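L-hydantoinase (Arthrobacter aurescens, PDB 1GKR) catalyses the hydrolytic opening of hydantoin rings, preferring aryl- to alkyl-substituted ones, with an enantioselectivity that depends on the substrate, and works as a zinc-dependent homotetramer. Local coordinates at residues H60-D65 with I91-T96; D65-N70 with T96-T101; F121-G126 with G446-R451; S311-H316 with G334-E339. One frame throughout, in Å; residues are numbered along the deposited sequence.

Contact 1. Residues H60-D65 with I91-T96. With ZN (zinc ion), chain F.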
loop_
_atom_site.group_PDB
_atom_site.type_symbol
_atom_site.label_atom_id
_atom_site.label_comp_id
_atom_site.label_asym_id
_atom_site.label_seq_id
_atom_site.Cartn_x
_atom_site.Cartn_y
_atom_site.Cartn_z
ATOM N N HIS A 60 25.562 -14.424 13.580
ATOM C CA HIS A 60 24.678 -15.170 14.456
ATOM C C HIS A 60 25.246 -16.505 14.931
ATOM O O HIS A 60 24.881 -17.569 14.426
ATOM C CB HIS A 60 23.349 -15.373 13.745
ATOM C CG HIS A 60 22.237 -15.756 14.663
ATOM N ND1 HIS A 60 20.911 -15.512 14.370
ATOM C CD2 HIS A 60 22.252 -16.366 15.872
ATOM C CE1 HIS A 60 20.160 -15.954 15.363
ATOM N NE2 HIS A 60 20.950 -16.476 16.286
ATOM N N VAL A 61 26.117 -16.437 15.928
ATOM C CA VAL A 61 26.758 -17.622 16.451
ATOM C C VAL A 61 26.509 -17.831 17.946
ATOM O O VAL A 61 26.575 -16.886 18.748
ATOM C CB VAL A 61 28.282 -17.545 16.175
ATOM C CG1 VAL A 61 28.988 -18.821 16.633
ATOM C CG2 VAL A 61 28.507 -17.306 14.703
ATOM N N HIS A 62 26.202 -19.077 18.302
ATOM C CA HIS A 62 25.973 -19.466 19.693
ATOM C C HIS A 62 26.940 -20.593 20.092
ATOM O O HIS A 62 26.526 -21.746 20.244
ATOM C CB HIS A 62 24.560 -19.994 19.906
ATOM C CG HIS A 62 23.479 -19.009 19.608
ATOM N ND1 HIS A 62 23.149 -17.983 20.465
ATOM C CD2 HIS A 62 22.597 -18.940 18.580
ATOM C CE1 HIS A 62 22.107 -17.327 19.981
ATOM N NE2 HIS A 62 21.755 -17.886 18.838
ATOM N N ILE A 63 28.224 -20.286 20.231
ATOM C CA ILE A 63 29.157 -21.309 20.662
ATOM C C ILE A 63 28.841 -21.517 22.143
ATOM O O ILE A 63 29.024 -22.605 22.671
ATOM C CB ILE A 63 30.616 -20.865 20.483
ATOM C CG1 ILE A 63 30.961 -20.839 18.993
ATOM C CG2 ILE A 63 31.548 -21.814 21.238
ATOM C CD1 ILE A 63 32.336 -20.290 18.688
ATOM N N ILE A 64 28.334 -20.459 22.778
ATOM C CA ILE A 64 27.925 -20.454 24.185
ATOM C C ILE A 64 29.092 -20.433 25.151
ATOM O O ILE A 64 29.338 -19.412 25.792
ATOM C CB ILE A 64 27.064 -21.670 24.540
ATOM C CG1 ILE A 64 25.927 -21.845 23.526
ATOM C CG2 ILE A 64 26.518 -21.495 25.959
ATOM C CD1 ILE A 64 24.714 -20.992 23.798
ATOM N N ASP A 65 29.779 -21.576 25.260
ATOM C CA ASP A 65 30.952 -21.754 26.120
ATOM C C ASP A 65 30.680 -21.368 27.576
ATOM O O ASP A 65 29.589 -21.601 28.103
ATOM C CB ASP A 65 32.124 -20.924 25.576
ATOM C CG ASP A 65 33.499 -21.476 25.982
ATOM O OD1 ASP A 65 33.950 -22.476 25.375
ATOM O OD2 ASP A 65 34.132 -20.902 26.900
ATOM N N ILE A 91 30.365 -13.364 15.544
ATOM C CA ILE A 91 29.904 -12.442 16.552
ATOM C C ILE A 91 29.092 -13.333 17.492
ATOM O O ILE A 91 28.018 -13.787 17.120
ATOM C CB ILE A 91 29.046 -11.335 15.926
ATOM C CG1 ILE A 91 29.736 -10.807 14.664
ATOM C CG2 ILE A 91 28.914 -10.174 16.895
ATOM C CD1 ILE A 91 29.091 -9.558 14.072
ATOM N N GLU A 92 29.632 -13.617 18.684
ATOM C CA GLU A 92 28.976 -14.481 19.680
ATOM C C GLU A 92 27.788 -13.821 20.323
ATOM O O GLU A 92 27.910 -12.700 20.818
ATOM C CB GLU A 92 29.928 -14.838 20.817
ATOM C CG GLU A 92 30.359 -16.280 20.870
ATOM C CD GLU A 92 29.245 -17.253 21.177
ATOM O OE1 GLU A 92 28.662 -17.218 22.291
ATOM O OE2 GLU A 92 28.970 -18.068 20.281
ATOM N N MET A 93 26.653 -14.518 20.336
ATOM C CA MET A 93 25.451 -13.991 20.969
ATOM C C MET A 93 25.699 -14.016 22.482
ATOM O O MET A 93 26.627 -14.673 22.956
ATOM C CB MET A 93 24.240 -14.846 20.612
ATOM C CG MET A 93 23.956 -14.919 19.128
ATOM S SD MET A 93 22.791 -13.679 18.491
ATOM C CE MET A 93 22.978 -12.376 19.674
ATOM N N PRO A 94 24.860 -13.324 23.265
ATOM C CA PRO A 94 25.095 -13.323 24.704
ATOM C C PRO A 94 24.275 -14.323 25.485
ATOM O O PRO A 94 24.091 -14.151 26.681
ATOM C CB PRO A 94 24.747 -11.898 25.076
ATOM C CG PRO A 94 23.507 -11.680 24.249
ATOM C CD PRO A 94 23.783 -12.380 22.919
ATOM N N ILE A 95 23.768 -15.353 24.819
ATOM C CA ILE A 95 22.966 -16.360 25.509
ATOM C C ILE A 95 23.917 -17.426 26.021
ATOM O O ILE A 95 24.364 -18.288 25.260
ATOM C CB ILE A 95 21.979 -17.089 24.582
ATOM C CG1 ILE A 95 21.224 -16.105 23.687
ATOM C CG2 ILE A 95 21.031 -17.915 25.425
ATOM C CD1 ILE A 95 20.080 -15.423 24.326
ATOM N N THR A 96 24.223 -17.372 27.306
ATOM C CA THR A 96 25.124 -18.340 27.909
ATOM C C THR A 96 25.023 -18.153 29.408
ATOM O O THR A 96 24.214 -17.358 29.872
ATOM C CB THR A 96 26.604 -18.109 27.437
ATOM O OG1 THR A 96 27.463 -19.035 28.102
ATOM C CG2 THR A 96 27.076 -16.707 27.752
HETATM ZN ZN ZN F . 19.950 -17.672 17.723
HETATM O O HOH W 1 25.049 -17.310 22.626
HETATM O O HOH W 2 17.978 -19.204 17.912
#

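Contact 2. Residues D65-N70 with T96-T101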
loop_
_atom_site.group_PDB
_atom_site.type_symbol
_atom_site.label_atom_id
_atom_site.label_comp_id
_atom_site.label_asym_id
_atom_site.label_seq_id
_atom_site.Cartn_x
_atom_site.Cartn_y
_atom_site.Cartn_z
ATOM N N ASP A 65 29.779 -21.576 25.260
ATOM C CA ASP A 65 30.952 -21.754 26.120
ATOM C C ASP A 65 30.680 -21.368 27.576
ATOM O O ASP A 65 29.589 -21.601 28.103
ATOM C CB ASP A 65 32.124 -20.924 25.576
ATOM C CG ASP A 65 33.499 -21.476 25.982
ATOM O OD1 ASP A 65 33.950 -22.476 25.375
ATOM O OD2 ASP A 65 34.132 -20.902 26.900
ATOM N N MET A 66 31.684 -20.778 28.219
ATOM C CA MET A 66 31.590 -20.360 29.615
ATOM C C MET A 66 31.225 -21.523 30.538
ATOM O O MET A 66 31.639 -22.656 30.289
ATOM C CB MET A 66 30.594 -19.212 29.749
ATOM C CG MET A 66 30.929 -18.046 28.832
ATOM S SD MET A 66 32.666 -17.501 28.963
ATOM C CE MET A 66 32.500 -16.192 30.205
ATOM N N ASP A 67 30.454 -21.265 31.588
ATOM C CA ASP A 67 30.101 -22.329 32.531
ATOM C C ASP A 67 29.388 -23.528 31.922
ATOM O O ASP A 67 29.275 -24.581 32.550
ATOM C CB ASP A 67 29.256 -21.776 33.690
ATOM C CG ASP A 67 30.041 -20.837 34.595
ATOM O OD1 ASP A 67 31.269 -20.670 34.379
ATOM O OD2 ASP A 67 29.425 -20.266 35.523
ATOM N N LEU A 68 28.919 -23.383 30.696
ATOM C CA LEU A 68 28.216 -24.472 30.042
ATOM C C LEU A 68 29.033 -25.067 28.908
ATOM O O LEU A 68 28.501 -25.802 28.077
ATOM C CB LEU A 68 26.889 -23.953 29.481
ATOM C CG LEU A 68 25.980 -23.208 30.459
ATOM C CD1 LEU A 68 24.766 -22.680 29.709
ATOM C CD2 LEU A 68 25.564 -24.144 31.601
ATOM N N LYS A 69 30.322 -24.770 28.876
ATOM C CA LYS A 69 31.134 -25.259 27.783
ATOM C C LYS A 69 31.115 -26.768 27.546
ATOM O O LYS A 69 31.198 -27.206 26.405
ATOM C CB LYS A 69 32.570 -24.751 27.914
ATOM C CG LYS A 69 33.418 -25.439 28.946
ATOM C CD LYS A 69 34.712 -24.652 29.183
ATOM C CE LYS A 69 34.437 -23.389 29.991
ATOM N NZ LYS A 69 35.654 -22.550 30.180
ATOM N N ASN A 70 30.979 -27.580 28.585
ATOM C CA ASN A 70 30.973 -29.016 28.343
ATOM C C ASN A 70 29.633 -29.557 27.888
ATOM O O ASN A 70 29.497 -30.748 27.627
ATOM C CB ASN A 70 31.435 -29.769 29.585
ATOM C CG ASN A 70 32.894 -29.540 29.874
ATOM O OD1 ASN A 70 33.753 -29.788 29.015
ATOM N ND2 ASN A 70 33.193 -29.055 31.079
ATOM N N THR A 96 24.223 -17.372 27.306
ATOM C CA THR A 96 25.124 -18.340 27.909
ATOM C C THR A 96 25.023 -18.153 29.408
ATOM O O THR A 96 24.214 -17.358 29.872
ATOM C CB THR A 96 26.604 -18.109 27.437
ATOM O OG1 THR A 96 27.463 -19.035 28.102
ATOM C CG2 THR A 96 27.076 -16.707 27.752
ATOM N N PHE A 97 25.808 -18.905 30.172
ATOM C CA PHE A 97 25.786 -18.713 31.609
ATOM C C PHE A 97 27.194 -18.607 32.137
ATOM O O PHE A 97 28.025 -19.483 31.890
ATOM C CB PHE A 97 25.083 -19.837 32.349
ATOM C CG PHE A 97 24.837 -19.508 33.792
ATOM C CD1 PHE A 97 23.726 -18.748 34.166
ATOM C CD2 PHE A 97 25.762 -19.868 34.773
ATOM C CE1 PHE A 97 23.542 -18.347 35.498
ATOM C CE2 PHE A 97 25.592 -19.476 36.104
ATOM C CZ PHE A 97 24.480 -18.712 36.467
ATOM N N PRO A 98 27.491 -17.513 32.851
ATOM C CA PRO A 98 26.518 -16.451 33.120
ATOM C C PRO A 98 26.157 -15.674 31.850
ATOM O O PRO A 98 26.937 -15.613 30.899
ATOM C CB PRO A 98 27.240 -15.586 34.141
ATOM C CG PRO A 98 28.661 -15.704 33.710
ATOM C CD PRO A 98 28.806 -17.179 33.421
ATOM N N PRO A 99 24.967 -15.065 31.822
ATOM C CA PRO A 99 24.478 -14.287 30.683
ATOM C C PRO A 99 25.376 -13.097 30.439
ATOM O O PRO A 99 25.785 -12.441 31.388
ATOM C CB PRO A 99 23.097 -13.836 31.139
ATOM C CG PRO A 99 22.709 -14.858 32.130
ATOM C CD PRO A 99 23.973 -15.061 32.899
ATOM N N THR A 100 25.676 -12.806 29.179
ATOM C CA THR A 100 26.518 -11.658 28.892
ATOM C C THR A 100 25.646 -10.398 28.932
ATOM O O THR A 100 25.455 -9.730 27.922
ATOM C CB THR A 100 27.189 -11.783 27.517
ATOM O OG1 THR A 100 27.701 -13.112 27.348
ATOM C CG2 THR A 100 28.338 -10.795 27.415
ATOM N N THR A 101 25.125 -10.085 30.117
ATOM C CA THR A 101 24.258 -8.930 30.310
ATOM C C THR A 101 24.851 -7.911 31.264
ATOM O O THR A 101 24.153 -7.003 31.728
ATOM C CB THR A 101 22.929 -9.359 30.888
ATOM O OG1 THR A 101 23.179 -10.187 32.026
ATOM C CG2 THR A 101 22.120 -10.134 29.866
#

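Contact 3. Residues F121-G126 with G446-R451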
loop_
_atom_site.group_PDB
_atom_site.type_symbol
_atom_site.label_atom_id
_atom_site.label_comp_id
_atom_site.label_asym_id
_atom_site.label_seq_id
_atom_site.Cartn_x
_atom_site.Cartn_y
_atom_site.Cartn_z
ATOM N N PHE A 121 36.777 -12.547 16.252
ATOM C CA PHE A 121 35.446 -12.416 16.809
ATOM C C PHE A 121 35.062 -11.026 17.293
ATOM O O PHE A 121 35.912 -10.203 17.631
ATOM C CB PHE A 121 35.320 -13.366 17.996
ATOM C CG PHE A 121 36.265 -13.030 19.126
ATOM C CD1 PHE A 121 37.621 -13.338 19.035
ATOM C CD2 PHE A 121 35.814 -12.332 20.247
ATOM C CE1 PHE A 121 38.520 -12.950 20.045
ATOM C CE2 PHE A 121 36.705 -11.941 21.260
ATOM C CZ PHE A 121 38.058 -12.249 21.155
ATOM N N ALA A 122 33.756 -10.799 17.345
ATOM C CA ALA A 122 33.174 -9.566 17.837
ATOM C C ALA A 122 32.150 -10.062 18.863
ATOM O O ALA A 122 31.734 -11.225 18.811
ATOM C CB ALA A 122 32.475 -8.824 16.714
ATOM N N LEU A 123 31.724 -9.202 19.780
ATOM C CA LEU A 123 30.773 -9.636 20.785
ATOM C C LEU A 123 29.510 -8.820 20.939
ATOM O O LEU A 123 29.509 -7.599 20.804
ATOM C CB LEU A 123 31.456 -9.702 22.138
ATOM C CG LEU A 123 32.557 -10.737 22.249
ATOM C CD1 LEU A 123 33.219 -10.582 23.588
ATOM C CD2 LEU A 123 31.978 -12.129 22.098
ATOM N N TYR A 124 28.435 -9.536 21.242
ATOM C CA TYR A 124 27.123 -8.961 21.492
ATOM C C TYR A 124 27.007 -8.814 22.995
ATOM O O TYR A 124 27.668 -9.521 23.753
ATOM C CB TYR A 124 26.016 -9.930 21.113
ATOM C CG TYR A 124 25.614 -9.959 19.682
ATOM C CD1 TYR A 124 24.831 -8.938 19.143
ATOM C CD2 TYR A 124 25.945 -11.054 18.873
ATOM C CE1 TYR A 124 24.374 -9.011 17.837
ATOM C CE2 TYR A 124 25.497 -11.137 17.567
ATOM C CZ TYR A 124 24.709 -10.114 17.056
ATOM O OH TYR A 124 24.244 -10.189 15.771
ATOM N N GLY A 125 26.141 -7.909 23.412
ATOM C CA GLY A 125 25.866 -7.736 24.817
ATOM C C GLY A 125 24.411 -8.167 24.856
ATOM O O GLY A 125 23.781 -8.317 23.806
ATOM N N GLY A 126 23.862 -8.385 26.037
ATOM C CA GLY A 126 22.475 -8.785 26.100
ATOM C C GLY A 126 21.601 -7.651 26.597
ATOM O O GLY A 126 22.018 -6.828 27.414
ATOM N N GLY A 446 42.730 -16.166 17.404
ATOM C CA GLY A 446 41.685 -15.196 17.121
ATOM C C GLY A 446 41.791 -13.885 17.884
ATOM O O GLY A 446 42.088 -13.859 19.080
ATOM N N GLN A 447 41.541 -12.785 17.183
ATOM C CA GLN A 447 41.597 -11.461 17.780
ATOM C C GLN A 447 40.192 -10.897 17.924
ATOM O O GLN A 447 39.276 -11.248 17.180
ATOM C CB GLN A 447 42.361 -10.493 16.892
ATOM C CG GLN A 447 43.640 -11.008 16.334
ATOM C CD GLN A 447 44.796 -10.722 17.236
ATOM O OE1 GLN A 447 44.912 -11.305 18.317
ATOM N NE2 GLN A 447 45.666 -9.806 16.809
ATOM N N PHE A 448 40.053 -9.994 18.882
ATOM C CA PHE A 448 38.809 -9.313 19.151
ATOM C C PHE A 448 38.690 -8.240 18.071
ATOM O O PHE A 448 39.674 -7.575 17.755
ATOM C CB PHE A 448 38.921 -8.664 20.523
ATOM C CG PHE A 448 37.753 -7.819 20.902
ATOM C CD1 PHE A 448 36.495 -8.380 21.074
ATOM C CD2 PHE A 448 37.917 -6.462 21.135
ATOM C CE1 PHE A 448 35.413 -7.595 21.480
ATOM C CE2 PHE A 448 36.843 -5.667 21.541
ATOM C CZ PHE A 448 35.589 -6.234 21.714
ATOM N N VAL A 449 37.520 -8.084 17.464
ATOM C CA VAL A 449 37.373 -7.032 16.466
ATOM C C VAL A 449 36.212 -6.156 16.906
ATOM O O VAL A 449 35.282 -6.624 17.561
ATOM C CB VAL A 449 37.173 -7.593 15.016
ATOM C CG1 VAL A 449 37.278 -9.093 15.019
ATOM C CG2 VAL A 449 35.866 -7.129 14.428
ATOM N N THR A 450 36.277 -4.876 16.566
ATOM C CA THR A 450 35.234 -3.965 16.983
ATOM C C THR A 450 35.076 -2.730 16.086
ATOM O O THR A 450 35.515 -2.717 14.946
ATOM C CB THR A 450 35.519 -3.514 18.411
ATOM O OG1 THR A 450 34.390 -2.791 18.923
ATOM C CG2 THR A 450 36.757 -2.623 18.433
ATOM N N ARG A 451 34.447 -1.701 16.647
ATOM C CA ARG A 451 34.166 -0.410 16.021
ATOM C C ARG A 451 32.710 -0.348 15.565
ATOM O O ARG A 451 31.816 0.078 16.328
ATOM C CB ARG A 451 35.124 -0.117 14.861
ATOM C CG ARG A 451 34.504 0.736 13.754
ATOM C CD ARG A 451 35.544 1.444 12.920
ATOM N NE ARG A 451 36.415 2.226 13.789
ATOM C CZ ARG A 451 35.982 3.129 14.668
ATOM N NH1 ARG A 451 34.681 3.375 14.801
ATOM N NH2 ARG A 451 36.855 3.782 15.430
HETATM O O HOH W 3 32.817 -6.727 19.479
#

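Contact 4. Residues S311-H316 with G334-E339. With ZN (zinc ion), chain F.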
loop_
_atom_site.group_PDB
_atom_site.type_symbol
_atom_site.label_atom_id
_atom_site.label_comp_id
_atom_site.label_asym_id
_atom_site.label_seq_id
_atom_site.Cartn_x
_atom_site.Cartn_y
_atom_site.Cartn_z
ATOM N N SER A 311 24.248 -18.284 10.464
ATOM C CA SER A 311 24.013 -19.708 10.698
ATOM C C SER A 311 23.115 -20.049 11.879
ATOM O O SER A 311 22.299 -20.977 11.813
ATOM C CB SER A 311 25.349 -20.420 10.887
ATOM O OG SER A 311 25.995 -19.918 12.042
ATOM N N ASP A 312 23.250 -19.276 12.949
ATOM C CA ASP A 312 22.519 -19.536 14.184
ATOM C C ASP A 312 23.022 -20.895 14.720
ATOM O O ASP A 312 22.271 -21.715 15.256
ATOM C CB ASP A 312 21.004 -19.555 13.970
ATOM C CG ASP A 312 20.241 -19.512 15.293
ATOM O OD1 ASP A 312 20.800 -18.986 16.281
ATOM O OD2 ASP A 312 19.088 -19.990 15.356
ATOM N N HIS A 313 24.320 -21.112 14.531
ATOM C CA HIS A 313 25.022 -22.296 15.003
ATOM C C HIS A 313 24.832 -22.367 16.523
ATOM O O HIS A 313 25.119 -21.410 17.244
ATOM C CB HIS A 313 26.508 -22.146 14.674
ATOM C CG HIS A 313 27.383 -23.190 15.292
ATOM N ND1 HIS A 313 27.666 -24.387 14.671
ATOM C CD2 HIS A 313 28.054 -23.206 16.470
ATOM C CE1 HIS A 313 28.478 -25.094 15.437
ATOM N NE2 HIS A 313 28.729 -24.400 16.533
ATOM N N GLY A 314 24.352 -23.500 17.011
ATOM C CA GLY A 314 24.141 -23.632 18.435
ATOM C C GLY A 314 23.910 -25.074 18.805
ATOM O O GLY A 314 22.972 -25.708 18.316
ATOM N N GLY A 315 24.772 -25.589 19.677
ATOM C CA GLY A 315 24.665 -26.973 20.093
ATOM C C GLY A 315 23.678 -27.226 21.212
ATOM O O GLY A 315 23.185 -26.310 21.849
ATOM N N HIS A 316 23.380 -28.494 21.425
ATOM C CA HIS A 316 22.476 -28.931 22.468
ATOM C C HIS A 316 22.925 -30.354 22.728
ATOM O O HIS A 316 23.215 -31.094 21.785
ATOM C CB HIS A 316 21.033 -28.939 21.980
ATOM C CG HIS A 316 20.078 -28.287 22.927
ATOM N ND1 HIS A 316 19.636 -26.989 22.764
ATOM C CD2 HIS A 316 19.524 -28.732 24.080
ATOM C CE1 HIS A 316 18.853 -26.663 23.777
ATOM N NE2 HIS A 316 18.770 -27.703 24.591
ATOM N N GLY A 334 17.561 -25.753 18.070
ATOM C CA GLY A 334 18.933 -25.494 17.704
ATOM C C GLY A 334 19.490 -26.423 16.660
ATOM O O GLY A 334 18.989 -27.523 16.460
ATOM N N ALA A 335 20.537 -25.966 15.988
ATOM C CA ALA A 335 21.189 -26.768 14.973
ATOM C C ALA A 335 22.568 -26.201 14.765
ATOM O O ALA A 335 22.736 -24.992 14.816
ATOM C CB ALA A 335 20.410 -26.713 13.681
ATOM N N LEU A 336 23.556 -27.070 14.560
ATOM C CA LEU A 336 24.924 -26.620 14.303
ATOM C C LEU A 336 24.907 -26.120 12.870
ATOM O O LEU A 336 24.051 -26.530 12.091
ATOM C CB LEU A 336 25.913 -27.779 14.441
ATOM C CG LEU A 336 25.963 -28.429 15.826
ATOM C CD1 LEU A 336 26.982 -29.540 15.835
ATOM C CD2 LEU A 336 26.347 -27.403 16.862
ATOM N N GLY A 337 25.825 -25.227 12.517
ATOM C CA GLY A 337 25.835 -24.716 11.157
ATOM C C GLY A 337 27.126 -24.051 10.741
ATOM O O GLY A 337 27.311 -23.691 9.576
ATOM N N LEU A 338 28.033 -23.897 11.691
ATOM C CA LEU A 338 29.305 -23.258 11.424
ATOM C C LEU A 338 30.134 -23.959 10.356
ATOM O O LEU A 338 30.883 -23.327 9.615
ATOM C CB LEU A 338 30.095 -23.195 12.716
ATOM C CG LEU A 338 30.600 -21.840 13.167
ATOM C CD1 LEU A 338 29.695 -20.741 12.694
ATOM C CD2 LEU A 338 30.684 -21.861 14.691
ATOM N N GLU A 339 30.000 -25.273 10.272
ATOM C CA GLU A 339 30.785 -26.037 9.316
ATOM C C GLU A 339 30.064 -26.307 8.001
ATOM O O GLU A 339 30.696 -26.666 7.011
ATOM C CB GLU A 339 31.216 -27.356 9.967
ATOM C CG GLU A 339 32.605 -27.807 9.576
ATOM C CD GLU A 339 33.102 -28.965 10.414
ATOM O OE1 GLU A 339 33.113 -28.835 11.654
ATOM O OE2 GLU A 339 33.488 -29.999 9.829
HETATM ZN ZN ZN F . 19.950 -17.672 17.723
HETATM O O HOH W 4 21.139 -23.460 12.873
HETATM O O HOH W 2 17.978 -19.204 17.912
#

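Contact 1. Residues H60-D65 with I91-T96
M93 lies against both histidines that bind the first zinc ion. Its SD is 4.2 Å from the centroid of the H60 ring, an oblique sulfur-aromatic contact, and 4.7 Å from that of the H62 ring, also obliquely. Both histidines ligate through NE2, with H62 NE2 2.1 Å from the zinc ion; D312, the carboxylated K147, through its carbamate, and a water complete the site. The far nitrogen of each ring is also held, which fixes the ring's rotation: H60 ND1 bonds E262, and H62 ND1 donates to a water 3.0 Å away at the ring edge, in its plane. That water donates in turn to I95 O at 2.9 Å, and weakly to M93 O. The backbones behind belong to strands 51-62 and 87-92, neighbouring parallel strands joined through helix 75-85 as a beta-alpha-beta crossover; the first brings the His-X-His pair of the amidohydrolase barrel to the metal. M93 N donates to V61 O at 2.9 Å, and V61 N reaches I91 O only weakly. Beyond the pairing, the E92 side chain bends at chi2 toward the amides of the turn. I64 N meets OE1 of E92 from above the carboxylate plane at 3.3 Å, and I63 N bonds OE2 at a modelled separation too short to trust. With OG1 anti to the backbone N (chi1 177°), T96 donates from OG1 to I64 O at 3.0 Å. An alanine in place of T96 would probably leave I64 O without this donor and open a gap beside I64 CG2.

Contact 2. Residues D65-N70 with T96-T101
D67 and F97 meet through both backbone and side chain. The hydrogen bonding across the contact is slight: D67 N donates to F97 O at 3.0 Å, but the N-H...O angle of 132° makes the bond weak. M66 CB also lies 3.4 Å from F97 O. Within 65-70 the polar bonds are firmer. M66 N donates to OD2 of D65 at 2.8 Å, coming from above the carboxylate plane, and that carboxylate also pairs with R116 and accepts from F75 N, so the start of the loop is anchored before it reaches its partner.

The two segments follow the strands 51-62 and 87-92 and precede the helices 75-85 and 103-116, making them adjacent beta-alpha loops of the TIM-barrel fold, on the side where the metals lie; in related hydantoinases such loops border the substrate pocket, and a like place here is probable.

Van der Waals contacts supply the rest. L68 CD1 rests 3.9 Å from F97 CB, the two side chains crossing at a slant. Farther out, OD2 of D67 is 3.8 Å from F97 CD2, carboxylate and ring planes standing 50° apart, and it approaches P98 CD as well. P98 follows a cis peptide bond. On the inner side M66 presents CB and CG to OG1 of T96, whose hydroxyl is already engaged with I64 O; K109 of helix 103-116 touches both side chains.

Contact 3. Residues F121-G126 with G446-R451
F121 and F448 join strand 120-123 of the TIM barrel to the C-terminal tail, a segment more than 300 residues later that adds a single backbone bridge to the strand. The tight part centres on F121, whose N and O both bond to the tail: F121 N donates to Q447 O at 3.0 Å, and V449 N to F121 O at 2.7 Å. The ring of F121 is turned back over the tail, its CG lying between the backbone N and the carbonyl carbon (chi1 63°). One face then receives F448 CA, 3.8 Å from the ring centroid, in a CH-pi contact, while G446 O lies in the ring plane at the edge. The two side chains cross at about a right angle, with their ring planes oblique, 54° apart; CE2 of F121 comes to the edge of the F448 ring, 3.6 Å from F448 CD1. I90 and A113 also pack on the F121 side chain. An alanine in place of F121 would probably open a gap beside F448 CA and CB and leave the F448 ring with less to hold its turn.

Away from this core the fit slackens. Q447 is exposed and its side chain touches R429, and F448 is partly exposed, with K110 of helix 103-116 against it. Along the strand, L123 CD1 stays 4.3 Å from F448 CE1, and A122 CB faces V449 CG2 at 4.4 Å. Where direct pairing ends a water takes over: it accepts from L123 N at 2.7 Å and donates to V449 O at 3.1 Å.

Contact 4. Residues S311-H316 with G334-E339
H313 fastens G337 and L338 to the stretch that bears D312, the aspartate that follows the last barrel strand in amidohydrolases and ligates their metal.

Two hydrogen bonds converge on one ring nitrogen. ND1 of H313 accepts from G337 N at 3.0 Å, tilted 17° from the ring plane, and from L338 N, also at 3.0 Å but 37° out of that plane. With both donors on ND1, the ring proton is probably on NE2, which bonds D78; the ring is thereby held at both nitrogens. One backbone bond crosses as well, G314 N to A335 O at 3.1 Å. The turn into H313 is braced by S311, whose OG accepts from H313 N at 3.2 Å, an ST turn, while also bonding D58.

Apolar contacts wrap the same imidazole. L338 crosses it at about a right angle and lays CD2 over one face, 3.6 Å from the centroid in a CH-pi contact, offset toward the rim. L336 comes in obliquely, with CD2 3.5 Å from H313 CE1, and the same methyl reaches G315 CA. V61 of the first barrel strand and A82 of helix 75-85 pack on L338, which thus lies between the imidazole and those elements.

Metal binding falls to D312, with H60 and H62 as its partners on the zinc ion. Its CG is anti to the backbone N (chi1 -167°), and OD1 binds the zinc ion at 2.1 Å. The other oxygen, OD2, accepts at 2.9 Å from the water that also sits on the metal.

From the N terminus, the chain enters 60-65 off the first barrel strand, passes through helix 75-85 and returns at 91-96, where contact 1 closes the loop. Contact 2 crosses it: 65-70 and 96-101 continue the same two segments outward, sharing D65 and T96, so strand pairing passes directly into pairing of the loops above. Strand 120-123 comes next, bonded to 87-92 through E92, and opens the long excursion that contact 3 closes only at the C terminus. Nested inside that excursion is contact 4, a short loop of its own. Contact 4 returns to the start of the barrel, H313 O receiving H62 N, and its D312 shares the zinc ion with contact 1.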